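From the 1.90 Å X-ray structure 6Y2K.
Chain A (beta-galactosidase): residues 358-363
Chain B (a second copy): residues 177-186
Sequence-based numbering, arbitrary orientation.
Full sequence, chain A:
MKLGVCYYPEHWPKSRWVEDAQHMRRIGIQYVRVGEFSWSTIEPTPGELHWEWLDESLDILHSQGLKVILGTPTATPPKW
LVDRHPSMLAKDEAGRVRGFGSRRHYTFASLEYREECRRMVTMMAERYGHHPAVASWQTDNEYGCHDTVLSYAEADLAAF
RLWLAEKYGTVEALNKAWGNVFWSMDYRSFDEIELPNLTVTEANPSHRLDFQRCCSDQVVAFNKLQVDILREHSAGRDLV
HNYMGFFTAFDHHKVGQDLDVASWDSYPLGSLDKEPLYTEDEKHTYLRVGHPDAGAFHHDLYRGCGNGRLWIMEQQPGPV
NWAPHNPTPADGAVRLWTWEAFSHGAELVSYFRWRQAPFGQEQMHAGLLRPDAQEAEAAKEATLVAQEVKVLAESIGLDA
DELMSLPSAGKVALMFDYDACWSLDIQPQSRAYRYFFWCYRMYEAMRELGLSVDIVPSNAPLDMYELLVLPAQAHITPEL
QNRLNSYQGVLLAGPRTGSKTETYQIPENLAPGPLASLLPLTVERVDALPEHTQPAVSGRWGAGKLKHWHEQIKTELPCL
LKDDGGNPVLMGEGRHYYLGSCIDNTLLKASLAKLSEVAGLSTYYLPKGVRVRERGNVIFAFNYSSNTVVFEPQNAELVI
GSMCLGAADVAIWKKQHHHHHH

Chain A, residues 358-363: PFGQEQ
Chain B 177-186: AWGNVFWSMD

Two glycines, one from each copy of this beta-galactosidase, let the backbones come so close that a side chain on either would collide with the other stretch. An ideal CB on B:Gly179 would lie 2.5 Å from A:Phe359 CB, and one on A:Gly360 would lie 2.9 Å from B:Phe182 CD2. Both residues also have positive phi (phi/psi 67/41 for B:Gly179, 81/-176 for A:Gly360), which by itself favours glycine. The example illustrates a general principle: where glycines open the space, loops can approach closely and leave the specific bonding to water and a few side chains.

The register is set by A:Phe359 and B:Gly179, whose CA atoms are 5.4 Å apart, and from there the two chains run in broadly the same sense. Neither chain offers a strand here. In chain A, A:Phe359 is extended (-130/165), and a type I turn follows from A:Gly360 to A:Gln363, with A:Gln361 at -59/-34 and A:Glu362 at -105/25. The turn is closed by A:Gln363 N to A:Gly360 O at 3.2 Å, and the same oxygen accepts A:Gln363 NE2 at 3.0 Å. In chain B a helix arrives through B:Ala177, and B:Gly179 is the first residue to leave helical phi/psi. The chain then folds tightly, with B:Phe182 N bonded to B:Gly179 O at 3.0 Å and B:Ser184 N to B:Val181 O at 3.2 Å; B:Phe182 is at -60/130 and B:Trp183 at 50/33.

The apolar part of the contact centres on A:Phe359, chi1 p (49°) and chi2 78°. A:Phe359 CE1 lies 3.8 Å from B:Val181 CG1 (chi1 p) and 4.1 Å from B:Phe182 CB, the latter at the ring edge. A:Phe359 CD1 approaches B:Gly179 O at 3.6 Å. B:Phe182, chi1 t and chi2 75°, points toward chain A and meets the turn: its CD2 is 4.2 Å from A:Gly360 CA.

Beyond this, polar side chains meet aromatic rims. A:Gln361 (m, p, chi3 -29°) places OE1 3.3 Å from B:Phe182 CD2, near the ring plane, and 3.4 Å from B:Met185 CE. Ring C-H groups carry slight positive charge, so such an edge suits an oxygen; still, this buried OE1 has no hydrogen-bonding partner. A:Gln361 NE2 makes a weak hydrogen bond to B:Met185 SD (3.7 Å, N-H...S angle 160°), sulfur being a large, diffuse acceptor; B:Met185 is m, t, m. A:Glu362 (m, t, chi3 170°) reaches out fully, setting OE2 3.6 Å from B:Phe182 CZ and OE1 3.5 Å from B:Trp183 CZ2, both at ring edges. B:Trp183 has chi1 m and chi2 -11°.

Two waters supply the remaining bonds. One accepts from A:Gly360 N at 2.8 Å and donates to B:Trp178 O at 3.2 Å, linking backbone groups whose own separation, 4.3 Å from A:Gly360 N to B:Trp178 O, is too long for a direct bond. The other donates to A:Glu362 OE2 at 2.7 Å and accepts from B:Trp183 NE1 at 3.0 Å, joining carboxylate to indole. Together the stretches bury 446 Å².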

# COMPACT_ATOMS: atom_id res chain seq x y z
N PRO A 358 15.64 43.17 11.62
CA PRO A 358 16.55 42.24 12.30
C PRO A 358 16.15 41.89 13.74
O PRO A 358 16.82 41.07 14.38
CB PRO A 358 17.88 42.99 12.28
CG PRO A 358 17.47 44.41 12.44
CD PRO A 358 16.17 44.55 11.67
N PHE A 359 15.06 42.48 14.24
CA PHE A 359 14.59 42.29 15.62
C PHE A 359 13.10 41.94 15.65
O PHE A 359 12.38 42.12 14.67
CB PHE A 359 14.84 43.56 16.47
CG PHE A 359 14.38 44.84 15.82
CD1 PHE A 359 13.03 45.19 15.82
CD2 PHE A 359 15.29 45.66 15.16
CE1 PHE A 359 12.61 46.35 15.19
CE2 PHE A 359 14.87 46.83 14.55
CZ PHE A 359 13.52 47.16 14.56
N GLY A 360 12.65 41.46 16.81
CA GLY A 360 11.23 41.20 17.07
C GLY A 360 10.70 39.89 16.52
O GLY A 360 11.45 39.08 15.94
N GLN A 361 9.39 39.69 16.69
CA GLN A 361 8.68 38.44 16.36
C GLN A 361 8.82 38.03 14.89
O GLN A 361 8.85 36.84 14.56
CB GLN A 361 7.18 38.56 16.71
CG GLN A 361 6.81 38.50 18.18
CD GLN A 361 6.87 39.85 18.93
OE1 GLN A 361 7.66 40.74 18.58
NE2 GLN A 361 6.04 39.99 19.97
N GLU A 362 8.88 39.03 14.01
CA GLU A 362 8.89 38.82 12.56
C GLU A 362 10.26 39.04 11.92
O GLU A 362 10.36 39.32 10.73
CB GLU A 362 7.83 39.73 11.91
CG GLU A 362 6.41 39.34 12.29
CD GLU A 362 5.33 40.24 11.71
OE1 GLU A 362 4.14 39.86 11.82
OE2 GLU A 362 5.66 41.32 11.15
N GLN A 363 11.34 38.87 12.70
CA GLN A 363 12.68 39.01 12.14
C GLN A 363 12.99 38.03 10.96
O GLN A 363 13.85 38.33 10.13
CB GLN A 363 13.77 38.95 13.23
CG GLN A 363 13.95 37.61 13.93
CD GLN A 363 14.82 37.70 15.17
OE1 GLN A 363 15.92 37.16 15.21
NE2 GLN A 363 14.32 38.40 16.20
N ALA B 177 17.95 46.49 23.01
CA ALA B 177 18.34 45.08 22.86
C ALA B 177 17.20 44.16 22.37
O ALA B 177 17.44 43.27 21.56
CB ALA B 177 18.92 44.55 24.17
N TRP B 178 15.98 44.38 22.86
CA TRP B 178 14.81 43.57 22.48
C TRP B 178 14.13 44.04 21.18
O TRP B 178 13.27 43.33 20.63
CB TRP B 178 13.75 43.61 23.61
CG TRP B 178 14.08 42.85 24.86
CD1 TRP B 178 15.31 42.42 25.27
CD2 TRP B 178 13.16 42.47 25.88
NE1 TRP B 178 15.20 41.76 26.48
CE2 TRP B 178 13.89 41.79 26.88
CE3 TRP B 178 11.77 42.62 26.05
CZ2 TRP B 178 13.28 41.27 28.03
CZ3 TRP B 178 11.17 42.11 27.20
CH2 TRP B 178 11.93 41.45 28.17
N GLY B 179 14.45 45.25 20.70
CA GLY B 179 13.77 45.84 19.55
C GLY B 179 12.30 46.18 19.82
O GLY B 179 11.44 46.00 18.95
N ASN B 180 12.03 46.73 21.00
CA ASN B 180 10.65 46.95 21.46
C ASN B 180 9.91 48.09 20.76
O ASN B 180 8.72 48.31 21.04
CB ASN B 180 10.61 47.14 22.99
CG ASN B 180 10.80 45.83 23.75
OD1 ASN B 180 10.55 44.74 23.21
ND2 ASN B 180 11.25 45.94 25.00
N VAL B 181 10.58 48.81 19.85
CA VAL B 181 9.87 49.68 18.90
C VAL B 181 8.83 48.88 18.09
O VAL B 181 7.74 49.40 17.77
CB VAL B 181 10.85 50.42 17.96
CG1 VAL B 181 11.59 49.46 17.03
CG2 VAL B 181 10.12 51.49 17.16
N PHE B 182 9.16 47.63 17.80
CA PHE B 182 8.26 46.70 17.10
C PHE B 182 6.97 46.48 17.90
O PHE B 182 7.00 46.22 19.11
CB PHE B 182 9.00 45.37 16.86
CG PHE B 182 8.26 44.41 15.97
CD1 PHE B 182 8.21 44.62 14.60
CD2 PHE B 182 7.62 43.30 16.51
CE1 PHE B 182 7.52 43.74 13.77
CE2 PHE B 182 6.94 42.40 15.69
CZ PHE B 182 6.89 42.62 14.32
N TRP B 183 5.83 46.61 17.22
CA TRP B 183 4.51 46.50 17.83
C TRP B 183 4.31 47.34 19.10
O TRP B 183 3.57 46.96 20.00
CB TRP B 183 4.15 45.02 18.10
CG TRP B 183 4.00 44.16 16.87
CD1 TRP B 183 3.94 44.58 15.57
CD2 TRP B 183 3.84 42.73 16.84
NE1 TRP B 183 3.77 43.50 14.73
CE2 TRP B 183 3.71 42.36 15.48
CE3 TRP B 183 3.82 41.74 17.82
CZ2 TRP B 183 3.56 41.03 15.08
CZ3 TRP B 183 3.66 40.42 17.42
CH2 TRP B 183 3.54 40.08 16.07
N SER B 184 4.97 48.50 19.17
CA SER B 184 4.88 49.40 20.33
C SER B 184 5.02 48.67 21.69
O SER B 184 4.22 48.86 22.61
CB SER B 184 3.58 50.21 20.26
OG SER B 184 3.66 51.24 19.27
N MET B 185 6.04 47.83 21.78
CA MET B 185 6.30 47.06 23.00
C MET B 185 7.08 47.85 24.08
O MET B 185 7.23 47.36 25.21
CB MET B 185 7.03 45.75 22.67
CG MET B 185 6.14 44.68 22.03
SD MET B 185 6.96 43.08 21.74
CE MET B 185 8.13 43.50 20.45
N ASP B 186 7.58 49.04 23.74
CA ASP B 186 8.49 49.82 24.61
C ASP B 186 7.99 49.97 26.05
O ASP B 186 6.85 50.39 26.27
CB ASP B 186 8.74 51.22 24.04
CG ASP B 186 9.59 51.20 22.77
OD1 ASP B 186 10.70 50.60 22.80
OD2 ASP B 186 9.14 51.79 21.76
O HOH W 1 14.50 40.91 18.85
O HOH W 2 4.41 43.60 11.78